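Local coordinates for ABC-type branched-chain amino acid transport systems periplasmic component-like protein (Thermomonospora curvata, PDB 4N03), which probably binds fatty acids, palmitic acid occupying its cleft here, as the substrate-binding component of an ABC transporter, at residues 137-142 against 360-365; 104-107 against 111-114; 256-261 against 373-378; 237-242 against 268-273; 183-188 against 199-204. All blocks are in the same frame, centred on the assembly; numbering follows the deposited sequence. Where two conformers were deposited one is given.

Contact 1: 137-142 against 360-365; sequences GSKYIQ and TYFDKP
Two loops of this periplasmic-binding-protein fold meet here, and the 137-142 loop carries a type I beta turn, Ser138 to Ile141, against which Phe362 of the 360-365 loop is laid. The ring lies flat on the turn: Lys139 CA sits over its centre as a CH-pi contact, 3.6 Å from the centroid and 12° off the ring normal. On that same face Lys139 N approaches Phe362 CE2 to 3.4 Å, and the CB and CG of the lysine run past CZ. With its CG placed between its own backbone N and carbonyl carbon (chi1 42°), Phe362 turns its ring toward the turn. Beyond CG the lysine is extended in the conformer given, where NZ bonds to Asn341 OD1. The turn itself is braced from inside by an ST turn, Ser138 OG accepting from Tyr140 N at 3.1 Å, while the same hydroxyl also bonds to Glu120. Farther along, a water bridges the loops, accepting from Gln142 NE2 and donating to Tyr361 O. The direct polar link is between backbones: Gly137, whose positive phi suits a residue without CB, donates its N-H to Phe362 O, N to O 2.7 Å, with a C=O...N angle of 161°.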
# COMPACT_ATOMS: atom_id res chain seq x y z
N GLY A 137 -14.49 -1.67 -6.73
CA GLY A 137 -15.59 -2.23 -7.51
C GLY A 137 -15.57 -3.71 -7.69
O GLY A 137 -16.35 -4.27 -8.46
N SER A 138 -14.70 -4.40 -6.97
CA SER A 138 -14.69 -5.88 -7.02
C SER A 138 -14.94 -6.46 -5.67
O SER A 138 -14.16 -6.19 -4.73
CB SER A 138 -13.36 -6.41 -7.46
OG SER A 138 -13.42 -7.85 -7.25
N LYS A 139 -15.95 -7.31 -5.51
CA LYS A 139 -16.24 -7.95 -4.23
C LYS A 139 -15.00 -8.65 -3.69
O LYS A 139 -14.83 -8.71 -2.49
CB LYS A 139 -17.40 -8.97 -4.35
CG LYS A 139 -17.97 -9.49 -3.01
CD LYS A 139 -19.04 -10.59 -3.17
CE LYS A 139 -19.35 -11.23 -1.82
NZ LYS A 139 -20.41 -12.27 -1.94
N TYR A 140 -14.21 -9.21 -4.60
CA TYR A 140 -13.12 -10.09 -4.20
C TYR A 140 -11.83 -9.38 -3.90
O TYR A 140 -10.90 -10.03 -3.36
CB TYR A 140 -12.93 -11.17 -5.25
CG TYR A 140 -14.15 -11.99 -5.38
CD1 TYR A 140 -14.45 -12.93 -4.44
CD2 TYR A 140 -15.07 -11.76 -6.39
CE1 TYR A 140 -15.59 -13.68 -4.49
CE2 TYR A 140 -16.28 -12.52 -6.41
CZ TYR A 140 -16.50 -13.45 -5.42
OH TYR A 140 -17.62 -14.26 -5.39
N ILE A 141 -11.71 -8.10 -4.20
CA ILE A 141 -10.48 -7.35 -3.97
C ILE A 141 -10.70 -6.37 -2.85
O ILE A 141 -11.60 -5.54 -2.95
CB ILE A 141 -9.99 -6.64 -5.23
CG1 ILE A 141 -9.77 -7.64 -6.36
CG2 ILE A 141 -8.72 -5.86 -4.89
CD1 ILE A 141 -9.42 -7.00 -7.69
N GLN A 142 -9.94 -6.48 -1.76
CA GLN A 142 -10.00 -5.46 -0.72
C GLN A 142 -8.90 -4.47 -0.88
O GLN A 142 -7.74 -4.77 -0.57
CB GLN A 142 -9.88 -6.10 0.66
CG GLN A 142 -9.91 -5.06 1.78
CD GLN A 142 -11.27 -4.35 1.78
OE1 GLN A 142 -12.29 -5.00 1.93
NE2 GLN A 142 -11.26 -3.05 1.63
N THR A 360 -17.37 -3.77 4.42
CA THR A 360 -18.66 -4.22 3.83
C THR A 360 -18.94 -3.67 2.40
O THR A 360 -19.82 -4.17 1.72
CB THR A 360 -19.85 -3.89 4.69
OG1 THR A 360 -19.89 -2.48 4.84
CG2 THR A 360 -19.73 -4.48 6.04
N TYR A 361 -18.24 -2.61 2.08
CA TYR A 361 -18.37 -2.07 0.74
C TYR A 361 -17.11 -2.02 -0.01
O TYR A 361 -16.01 -2.29 0.54
CB TYR A 361 -18.90 -0.69 0.87
CG TYR A 361 -18.02 0.23 1.65
CD1 TYR A 361 -16.80 0.60 1.14
CD2 TYR A 361 -18.38 0.68 2.90
CE1 TYR A 361 -15.98 1.48 1.81
CE2 TYR A 361 -17.57 1.59 3.57
CZ TYR A 361 -16.37 1.97 3.02
OH TYR A 361 -15.61 2.83 3.71
N PHE A 362 -17.23 -1.81 -1.30
CA PHE A 362 -16.07 -1.80 -2.18
C PHE A 362 -16.32 -0.84 -3.38
O PHE A 362 -15.57 -0.90 -4.34
CB PHE A 362 -15.67 -3.24 -2.62
CG PHE A 362 -16.81 -4.14 -2.97
CD1 PHE A 362 -17.46 -4.84 -2.00
CD2 PHE A 362 -17.29 -4.24 -4.30
CE1 PHE A 362 -18.55 -5.64 -2.32
CE2 PHE A 362 -18.33 -5.09 -4.61
CZ PHE A 362 -18.98 -5.74 -3.62
N ASP A 363 -17.27 0.07 -3.20
CA ASP A 363 -17.56 1.09 -4.19
C ASP A 363 -17.02 2.44 -3.79
O ASP A 363 -17.42 3.47 -4.37
CB ASP A 363 -19.07 1.20 -4.43
CG ASP A 363 -19.83 1.64 -3.22
OD1 ASP A 363 -19.59 1.11 -2.11
OD2 ASP A 363 -20.68 2.53 -3.34
N LYS A 364 -16.12 2.46 -2.81
CA LYS A 364 -15.51 3.68 -2.27
C LYS A 364 -14.36 3.22 -1.36
O LYS A 364 -14.33 2.04 -1.03
CB LYS A 364 -16.56 4.49 -1.50
CG LYS A 364 -17.23 3.73 -0.38
CD LYS A 364 -18.58 4.32 0.07
CE LYS A 364 -19.54 3.19 0.50
NZ LYS A 364 -20.94 3.38 1.04
N PRO A 365 -13.50 4.13 -0.98
CA PRO A 365 -12.35 3.67 -0.17
C PRO A 365 -12.79 3.21 1.22
O PRO A 365 -13.75 3.71 1.80
CB PRO A 365 -11.50 4.94 -0.07
CG PRO A 365 -11.87 5.72 -1.31
CD PRO A 365 -13.33 5.52 -1.42
O HOH W 1 -13.77 -1.59 1.89

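Contact 2: 104-107 against 111-114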
# COMPACT_ATOMS: atom_id res chain seq x y z
N PRO A 104 -3.42 -13.06 -0.04
CA PRO A 104 -3.42 -11.97 0.92
C PRO A 104 -2.36 -10.92 0.78
O PRO A 104 -2.34 -9.97 1.53
CB PRO A 104 -3.27 -12.68 2.25
CG PRO A 104 -2.45 -13.89 1.92
CD PRO A 104 -3.07 -14.34 0.62
N HIS A 105 -1.48 -11.08 -0.20
CA HIS A 105 -0.57 -10.00 -0.60
C HIS A 105 -0.31 -10.11 -2.07
O HIS A 105 0.24 -11.09 -2.55
CB HIS A 105 0.75 -10.05 0.19
CG HIS A 105 1.77 -9.07 -0.32
ND1 HIS A 105 1.49 -7.75 -0.54
CD2 HIS A 105 3.07 -9.23 -0.65
CE1 HIS A 105 2.56 -7.16 -1.03
NE2 HIS A 105 3.54 -8.02 -1.09
N PHE A 106 -0.73 -9.09 -2.83
CA PHE A 106 -0.45 -8.98 -4.26
C PHE A 106 0.05 -7.54 -4.46
O PHE A 106 -0.74 -6.57 -4.38
CB PHE A 106 -1.72 -9.23 -5.04
CG PHE A 106 -1.47 -9.72 -6.45
CD1 PHE A 106 -0.46 -9.19 -7.24
CD2 PHE A 106 -2.28 -10.67 -6.99
CE1 PHE A 106 -0.25 -9.67 -8.53
CE2 PHE A 106 -2.06 -11.17 -8.26
CZ PHE A 106 -1.05 -10.66 -9.04
N LEU A 107 1.35 -7.37 -4.65
CA LEU A 107 1.94 -6.04 -4.72
C LEU A 107 1.70 -5.43 -6.11
O LEU A 107 1.98 -6.05 -7.11
CB LEU A 107 3.44 -6.11 -4.47
CG LEU A 107 4.13 -4.76 -4.28
CD1 LEU A 107 5.23 -4.89 -3.24
CD2 LEU A 107 4.68 -4.20 -5.58
N MSE A 111 -0.12 -4.73 -11.73
CA MSE A 111 -0.05 -6.16 -11.64
C MSE A 111 -1.41 -6.76 -11.28
O MSE A 111 -1.87 -7.70 -11.92
CB MSE A 111 1.00 -6.63 -10.61
CG MSE A 111 2.44 -6.32 -11.05
SE MSE A 111 2.99 -4.56 -10.28
CE MSE A 111 3.67 -3.74 -11.95
N VAL A 112 -2.08 -6.20 -10.28
CA VAL A 112 -3.39 -6.70 -9.92
C VAL A 112 -4.42 -6.33 -11.04
O VAL A 112 -5.26 -7.17 -11.33
CB VAL A 112 -3.86 -6.18 -8.56
CG1 VAL A 112 -5.18 -6.84 -8.17
CG2 VAL A 112 -2.87 -6.50 -7.48
N SER A 113 -4.30 -5.17 -11.65
CA SER A 113 -5.21 -4.81 -12.77
C SER A 113 -5.16 -5.85 -13.84
O SER A 113 -6.22 -6.15 -14.44
CB SER A 113 -4.86 -3.42 -13.36
OG SER A 113 -5.37 -2.48 -12.50
N ALA A 114 -3.98 -6.39 -14.14
CA ALA A 114 -3.82 -7.33 -15.23
C ALA A 114 -4.56 -8.64 -14.99
O ALA A 114 -4.86 -9.36 -15.94
CB ALA A 114 -2.38 -7.59 -15.52
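Phe106, near the end of strand 103-107, meets Met111 and Val112 on the first turn of helix 109-122, and the apolar contacts carry most of the interface. Val112 presents CG2 alone, which lies 3.6 Å from Phe106 CD1 and almost as near CG and CB, the two side chains lying alongside and pointing opposite ways. The CB of selenomethionine Met111 comes to 3.9 Å from Phe106 CE1. Both helix residues approach the ring obliquely. Phe106 reaches them because its CG stands roughly anti to its backbone N (chi1 -155°), which swings the ring out from the strand to the helix. A second kind of contact is made by the selenium: Met111 bends at chi2 (94°), and SE lies 3.6 Å from Leu107 O. That oxygen is also hydrogen-bonded by His82, so it is not left to the selenium alone. Replacing Phe106 by an alanine would probably open a gap beneath Val112 CG2 and Met111 CB, leaving the helix start less firmly seated on the strand. No hydrogen bond joins the two segments, so this first half of a beta-alpha-beta unit, with Leu107 touching the palmitic acid, is held together by buried apolar surface.

Contact 3: 256-261 against 373-378; sequences SAYSPQ and IKPDEK. With PLM (palmitic acid), chain B.
Pro375 turns its CB-CG edge down onto one face of the Tyr258 ring. Its CG stands 3.7 Å from the ring centroid and 22° off the normal, a CH-pi contact displaced toward the rim, where it comes within 3.5 Å of Tyr258 CE1. Pro375 CB lies as near CE1 and almost as near CZ, so the proline covers the CE1 side. The tyrosine and proline side chains point in opposing senses as they overlap. On the opposite face the backbone N of Pro260 lies 3.8 Å above the plane, and the aromatic ring is thus held between two prolines, which limit its turning. The far end is anchored by the hydrogen bond between Tyr258 OH and Gly382 O. With CG trans to the backbone N (chi1 174°), the ring is carried out from its loop to strand 370-375. At the other end of the contact Ser256 faces the ligand, its CB 3.6 Å from C4 of palmitic acid, while its OG bonds to Tyr46. The loop after strand 251-253, in the parallel part of the sheet, thus carries Ser256 to the palmitic acid and rests Tyr258 on the antiparallel strand 370-375, within one lobe of the periplasmic-binding-protein fold.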
# COMPACT_ATOMS: atom_id res chain seq x y z
N SER A 256 4.53 4.93 -1.11
CA SER A 256 5.63 4.00 -1.36
C SER A 256 6.87 4.69 -1.88
O SER A 256 7.85 4.01 -2.23
CB SER A 256 5.22 2.89 -2.31
OG SER A 256 4.97 3.42 -3.60
N ALA A 257 6.89 6.01 -1.91
CA ALA A 257 8.00 6.78 -2.48
C ALA A 257 9.11 7.01 -1.44
O ALA A 257 9.61 8.12 -1.29
CB ALA A 257 7.50 8.10 -3.06
N TYR A 258 9.49 5.96 -0.70
CA TYR A 258 10.46 6.02 0.40
C TYR A 258 10.67 4.63 0.94
O TYR A 258 9.77 3.85 1.02
CB TYR A 258 9.91 6.93 1.52
CG TYR A 258 10.78 6.91 2.72
CD1 TYR A 258 12.04 7.50 2.67
CD2 TYR A 258 10.38 6.35 3.91
CE1 TYR A 258 12.89 7.43 3.78
CE2 TYR A 258 11.23 6.32 5.02
CZ TYR A 258 12.46 6.88 4.94
OH TYR A 258 13.33 6.87 6.03
N SER A 259 11.92 4.34 1.31
CA SER A 259 12.31 3.19 2.14
C SER A 259 13.37 3.71 3.09
O SER A 259 14.18 4.55 2.75
CB SER A 259 12.90 2.10 1.24
OG SER A 259 14.14 2.54 0.69
N PRO A 260 13.42 3.17 4.32
CA PRO A 260 14.45 3.61 5.25
C PRO A 260 15.87 3.28 4.82
O PRO A 260 16.79 3.99 5.23
CB PRO A 260 14.13 2.84 6.52
CG PRO A 260 12.72 2.43 6.41
CD PRO A 260 12.46 2.25 4.96
N GLN A 261 16.04 2.34 3.92
CA GLN A 261 17.36 2.07 3.38
C GLN A 261 17.97 3.33 2.76
O GLN A 261 19.19 3.50 2.67
CB GLN A 261 17.30 1.00 2.29
CG GLN A 261 17.12 -0.41 2.80
CD GLN A 261 15.75 -0.75 3.31
OE1 GLN A 261 14.76 -0.00 3.09
NE2 GLN A 261 15.65 -1.91 3.91
N ILE A 373 3.60 11.79 6.95
CA ILE A 373 4.78 11.31 7.64
C ILE A 373 6.01 11.93 6.99
O ILE A 373 5.96 12.44 5.88
CB ILE A 373 4.84 9.76 7.73
CG1 ILE A 373 5.19 9.13 6.42
CG2 ILE A 373 3.56 9.21 8.33
CD1 ILE A 373 5.37 7.65 6.51
N LYS A 374 7.15 11.84 7.67
CA LYS A 374 8.42 12.21 7.05
C LYS A 374 9.47 11.18 7.43
O LYS A 374 9.45 10.59 8.55
CB LYS A 374 8.89 13.59 7.45
CG LYS A 374 9.20 13.70 8.94
CD LYS A 374 9.67 15.07 9.36
CE LYS A 374 11.05 15.45 8.83
NZ LYS A 374 12.16 14.58 9.35
N PRO A 375 10.46 10.99 6.57
CA PRO A 375 11.65 10.24 6.93
C PRO A 375 12.35 10.81 8.16
O PRO A 375 12.43 12.02 8.32
CB PRO A 375 12.52 10.35 5.71
CG PRO A 375 11.58 10.57 4.59
CD PRO A 375 10.52 11.46 5.17
N ASP A 376 12.88 9.92 9.01
CA ASP A 376 13.62 10.29 10.24
C ASP A 376 14.50 9.15 10.63
O ASP A 376 14.01 8.08 10.88
CB ASP A 376 12.62 10.58 11.34
CG ASP A 376 13.23 11.23 12.58
OD1 ASP A 376 14.48 11.18 12.78
OD2 ASP A 376 12.45 11.78 13.37
N GLU A 377 15.79 9.38 10.62
CA GLU A 377 16.71 8.31 10.94
C GLU A 377 16.67 7.91 12.42
O GLU A 377 17.07 6.81 12.78
CB GLU A 377 18.11 8.71 10.51
CG GLU A 377 18.80 9.75 11.39
CD GLU A 377 18.39 11.21 11.15
OE1 GLU A 377 17.31 11.57 10.54
OE2 GLU A 377 19.23 12.04 11.58
N LYS A 378 16.16 8.80 13.26
CA LYS A 378 16.06 8.61 14.71
C LYS A 378 14.85 7.78 15.13
O LYS A 378 14.72 7.42 16.29
CB LYS A 378 15.99 9.98 15.41
CG LYS A 378 17.13 10.91 15.03
CD LYS A 378 17.15 12.20 15.83
CE LYS A 378 18.51 12.85 15.67
NZ LYS A 378 18.96 13.45 16.95
C1 PLM B . 1.57 0.60 -6.97
O1 PLM B . 0.41 0.83 -6.54
O2 PLM B . 1.83 0.00 -8.04
C2 PLM B . 2.74 0.91 -6.07
C3 PLM B . 2.88 -0.30 -5.04
C4 PLM B . 3.88 -0.02 -3.94
C5 PLM B . 4.05 -1.18 -3.02
C6 PLM B . 4.96 -1.01 -1.78
C7 PLM B . 4.14 -0.57 -0.58
C8 PLM B . 4.92 -0.18 0.64
C9 PLM B . 4.11 -0.03 1.92
CA PLM B . 3.55 1.38 2.18
CB PLM B . 2.49 1.28 3.36
CC PLM B . 1.13 1.91 2.96
CD PLM B . -0.05 1.41 3.75
CE PLM B . -1.42 1.98 3.38
CF PLM B . -2.53 0.99 3.77
CG PLM B . -3.01 1.09 5.20

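Contact 4: 237-242 against 268-273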
# COMPACT_ATOMS: atom_id res chain seq x y z
N SER A 237 16.57 9.98 -5.95
CA SER A 237 17.16 10.71 -7.06
C SER A 237 16.55 12.12 -7.15
O SER A 237 17.23 13.13 -7.21
CB SER A 237 16.97 9.94 -8.36
OG SER A 237 17.50 10.65 -9.45
N LEU A 238 15.22 12.19 -7.16
CA LEU A 238 14.56 13.47 -7.30
C LEU A 238 14.90 14.42 -6.16
O LEU A 238 15.24 15.58 -6.37
CB LEU A 238 13.05 13.27 -7.43
CG LEU A 238 12.30 14.59 -7.66
CD1 LEU A 238 11.10 14.39 -8.55
CD2 LEU A 238 11.87 15.14 -6.32
N ALA A 239 14.80 13.92 -4.92
CA ALA A 239 15.04 14.79 -3.78
C ALA A 239 16.47 15.24 -3.77
O ALA A 239 16.77 16.41 -3.58
CB ALA A 239 14.67 14.07 -2.47
N GLY A 240 17.40 14.30 -3.97
CA GLY A 240 18.81 14.68 -3.95
C GLY A 240 19.17 15.67 -5.02
O GLY A 240 19.85 16.67 -4.76
N ILE A 241 18.73 15.43 -6.26
CA ILE A 241 19.06 16.35 -7.32
C ILE A 241 18.41 17.72 -7.08
O ILE A 241 19.03 18.76 -7.25
CB ILE A 241 18.72 15.75 -8.69
CG1 ILE A 241 19.53 14.50 -8.96
CG2 ILE A 241 18.95 16.77 -9.78
CD1 ILE A 241 18.96 13.70 -10.12
N ALA A 242 17.13 17.73 -6.69
CA ALA A 242 16.46 19.01 -6.44
C ALA A 242 17.22 19.83 -5.42
O ALA A 242 17.47 21.02 -5.62
CB ALA A 242 15.03 18.79 -5.96
N LYS A 268 20.10 10.92 2.24
CA LYS A 268 19.52 11.19 3.57
C LYS A 268 19.18 12.65 3.85
O LYS A 268 18.05 12.94 4.29
CB LYS A 268 20.44 10.64 4.66
CG LYS A 268 19.98 10.90 6.08
CD LYS A 268 20.96 10.46 7.17
CE LYS A 268 20.42 10.87 8.53
NZ LYS A 268 20.47 12.35 8.78
N PRO A 269 20.11 13.59 3.67
CA PRO A 269 19.79 14.98 4.01
C PRO A 269 18.64 15.57 3.19
O PRO A 269 17.96 16.47 3.65
CB PRO A 269 21.11 15.75 3.74
CG PRO A 269 22.10 14.73 3.46
CD PRO A 269 21.50 13.42 3.24
N ALA A 270 18.45 15.04 1.98
CA ALA A 270 17.34 15.48 1.12
C ALA A 270 16.02 14.75 1.41
O ALA A 270 15.00 15.11 0.79
CB ALA A 270 17.71 15.26 -0.33
N LEU A 271 16.03 13.84 2.38
CA LEU A 271 14.84 13.14 2.76
C LEU A 271 14.36 13.51 4.15
O LEU A 271 13.17 13.42 4.44
CB LEU A 271 15.03 11.62 2.66
CG LEU A 271 15.32 11.16 1.23
CD1 LEU A 271 15.81 9.73 1.30
CD2 LEU A 271 14.09 11.34 0.31
N VAL A 272 15.25 13.95 5.06
CA VAL A 272 14.87 14.20 6.46
C VAL A 272 14.46 15.62 6.75
O VAL A 272 14.09 15.95 7.87
CB VAL A 272 15.95 13.73 7.45
CG1 VAL A 272 16.17 12.22 7.34
CG2 VAL A 272 17.22 14.53 7.29
N GLU A 273 14.48 16.46 5.72
CA GLU A 273 13.80 17.76 5.75
C GLU A 273 13.19 18.06 4.40
O GLU A 273 13.79 17.73 3.40
CB GLU A 273 14.72 18.91 6.14
CG GLU A 273 15.84 19.18 5.22
CD GLU A 273 16.63 20.46 5.55
OE1 GLU A 273 16.03 21.53 5.78
OE2 GLU A 273 17.87 20.40 5.51
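Ala270 and Ala239 face each other across this contact, and the carbonyl that shapes the turn bearing Ala270 is Lys268 O, gripped by two backbone N-H groups, Leu271 N at 2.9 Å and Val272 N at 3.1 Å. This doubly held oxygen closes the short, weakly bonded helix 268-271 and sets Ala270 against helix 232-244. Across the interface everything is van der Waals contact. Ala239 CB lies 3.4 Å from Ala270 O and 3.9 Å from Ala270 CB; the latter methyl in turn rests on the backbone of the longer helix, 3.6 Å from Ala239 O. Gly240 is next in line, its N 3.8 Å from Ala270 CB, and the alpha carbons of Gly240 and Ala270 are 5.3 Å apart. Leu271 adds one branch: with CG opposite its carbonyl carbon (chi1 -62°), its CD2 reaches Ala239 CB at 3.9 Å. Behind, Ala239 also touches Ile251 of strand 251-253. In the conformers given, Lys268 NZ forms a salt bridge with Glu377. Small residues meeting in this way let two helical elements pack close together, here over strand 251-253, an inner strand of the mixed sheet in an alpha/beta domain of the periplasmic-binding-protein fold.

Contact 5: 183-188 against 199-204; sequences SALRGT and VFELPI
This is a helix-on-sheet contact within one beta-alpha-beta unit, in which helix 179-195 packs against strand 198-204, at the edge of its sheet. The two segments run nearly antiparallel, at 171°, with axes 10.5 Å apart. Leu185 and Glu201 lie roughly perpendicular to each other: Leu185 CD2 touches Glu201 OE1 at 3.5 Å, and CD1 lies 4.0 Å from the CG of the glutamate. Glu201 bends over the leucine with its CG placed beside its own backbone N (chi1 -55°) and then extends, while its other oxygen, OE2, forms a salt bridge with Lys189 on the same helix. The carboxylate therefore spans an apolar and a charged neighbour. Nearer the start of the strand, Thr188 CG2 meets both methyls of Val199, each at 4.2 Å, and Leu185 CD1 comes to 4.3 Å from Val199 CG1. Leu185 also touches His173 and Tyr175 of strand 170-176, so an alanine here would probably open a gap between helix and sheet and leave the aliphatic part of Glu201 without its apolar support. Such packing of a connecting helix on its two parallel strands is characteristic of the right-handed beta-alpha-beta crossover in alpha/beta domains.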
# COMPACT_ATOMS: atom_id res chain seq x y z
N SER A 183 -3.73 7.52 -10.76
CA SER A 183 -4.72 7.70 -9.71
C SER A 183 -4.31 8.82 -8.78
O SER A 183 -5.11 9.67 -8.41
CB SER A 183 -4.96 6.39 -8.99
OG SER A 183 -5.84 6.50 -7.91
N ALA A 184 -3.04 8.83 -8.35
CA ALA A 184 -2.56 9.92 -7.54
C ALA A 184 -2.82 11.26 -8.24
O ALA A 184 -3.26 12.21 -7.64
CB ALA A 184 -1.10 9.70 -7.21
N LEU A 185 -2.39 11.30 -9.49
CA LEU A 185 -2.52 12.52 -10.31
C LEU A 185 -3.98 13.03 -10.43
O LEU A 185 -4.21 14.22 -10.36
CB LEU A 185 -1.96 12.26 -11.70
CG LEU A 185 -1.99 13.42 -12.68
CD1 LEU A 185 -1.09 14.55 -12.25
CD2 LEU A 185 -1.59 12.93 -14.05
N ARG A 186 -4.89 12.09 -10.51
CA ARG A 186 -6.30 12.47 -10.51
C ARG A 186 -6.65 13.27 -9.28
O ARG A 186 -7.38 14.27 -9.31
CB ARG A 186 -7.18 11.24 -10.66
CG ARG A 186 -8.65 11.57 -10.77
CD ARG A 186 -9.49 10.33 -10.77
NE ARG A 186 -10.90 10.64 -10.88
CZ ARG A 186 -11.67 10.30 -11.87
NH1 ARG A 186 -11.24 9.58 -12.89
NH2 ARG A 186 -12.92 10.61 -11.77
N GLY A 187 -6.17 12.83 -8.13
CA GLY A 187 -6.38 13.56 -6.87
C GLY A 187 -5.72 14.92 -6.87
O GLY A 187 -6.33 15.93 -6.50
N THR A 188 -4.47 14.99 -7.31
CA THR A 188 -3.79 16.27 -7.44
C THR A 188 -4.63 17.26 -8.26
O THR A 188 -4.77 18.42 -7.87
CB THR A 188 -2.43 16.07 -8.11
OG1 THR A 188 -1.67 15.17 -7.32
CG2 THR A 188 -1.68 17.36 -8.24
N VAL A 199 -1.30 22.66 -12.41
CA VAL A 199 -0.56 21.40 -12.33
C VAL A 199 0.30 21.21 -13.56
O VAL A 199 -0.19 21.38 -14.69
CB VAL A 199 -1.50 20.16 -12.19
CG1 VAL A 199 -0.72 18.87 -11.99
CG2 VAL A 199 -2.43 20.36 -11.02
N PHE A 200 1.55 20.86 -13.37
CA PHE A 200 2.47 20.48 -14.40
C PHE A 200 2.73 18.99 -14.22
O PHE A 200 3.14 18.53 -13.12
CB PHE A 200 3.78 21.28 -14.27
CG PHE A 200 4.89 20.82 -15.16
CD1 PHE A 200 4.72 20.75 -16.50
CD2 PHE A 200 6.10 20.45 -14.62
CE1 PHE A 200 5.72 20.31 -17.33
CE2 PHE A 200 7.13 20.05 -15.43
CZ PHE A 200 6.94 19.98 -16.80
N GLU A 201 2.47 18.21 -15.24
CA GLU A 201 2.48 16.75 -15.17
C GLU A 201 3.71 16.14 -15.84
O GLU A 201 4.05 16.52 -16.97
CB GLU A 201 1.23 16.24 -15.92
CG GLU A 201 -0.07 16.81 -15.42
CD GLU A 201 -1.33 16.25 -16.07
OE1 GLU A 201 -1.24 15.19 -16.71
OE2 GLU A 201 -2.35 16.94 -15.89
N LEU A 202 4.37 15.19 -15.18
CA LEU A 202 5.60 14.57 -15.69
C LEU A 202 5.47 13.08 -15.59
O LEU A 202 5.82 12.50 -14.53
CB LEU A 202 6.81 15.09 -14.91
CG LEU A 202 7.30 16.50 -15.21
CD1 LEU A 202 8.45 16.90 -14.35
CD2 LEU A 202 7.86 16.57 -16.64
N PRO A 203 5.03 12.37 -16.60
CA PRO A 203 4.95 10.93 -16.54
C PRO A 203 6.33 10.27 -16.60
O PRO A 203 7.20 10.73 -17.34
CB PRO A 203 4.16 10.54 -17.78
CG PRO A 203 4.40 11.67 -18.71
CD PRO A 203 4.49 12.90 -17.87
N ILE A 204 6.51 9.20 -15.83
CA ILE A 204 7.75 8.42 -15.81
C ILE A 204 7.34 6.95 -15.79
O ILE A 204 6.21 6.57 -15.58
CB ILE A 204 8.71 8.78 -14.68
CG1 ILE A 204 8.06 8.60 -13.33
CG2 ILE A 204 9.25 10.19 -14.83
CD1 ILE A 204 9.01 8.41 -12.19

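In the fold
Contacts 2, 3 and 4 are buried, whereas contacts 1 and 5 are only partly so. Contacts 2 and 5 both set a helix on a strand of its own beta-alpha-beta unit, but in different sheets: contact 2 is almost wholly apolar, its one polar atom a backbone carbonyl met by selenium, while contact 5, at a sheet edge, includes a glutamate. Contacts 2 and 3 both reach the palmitic acid, and contacts 3 and 5 the same seven-stranded sheet. Contacts 3 and 4 abut, linked by the Glu377-Lys268 salt bridge in the conformers given and probably by a hydrogen bond from Lys374 NZ to Val272 O. Contacts 1 and 2 touch through Ile141 CD1 and Val112 CG1. Contact 1 alone has a direct hydrogen bond between its segments.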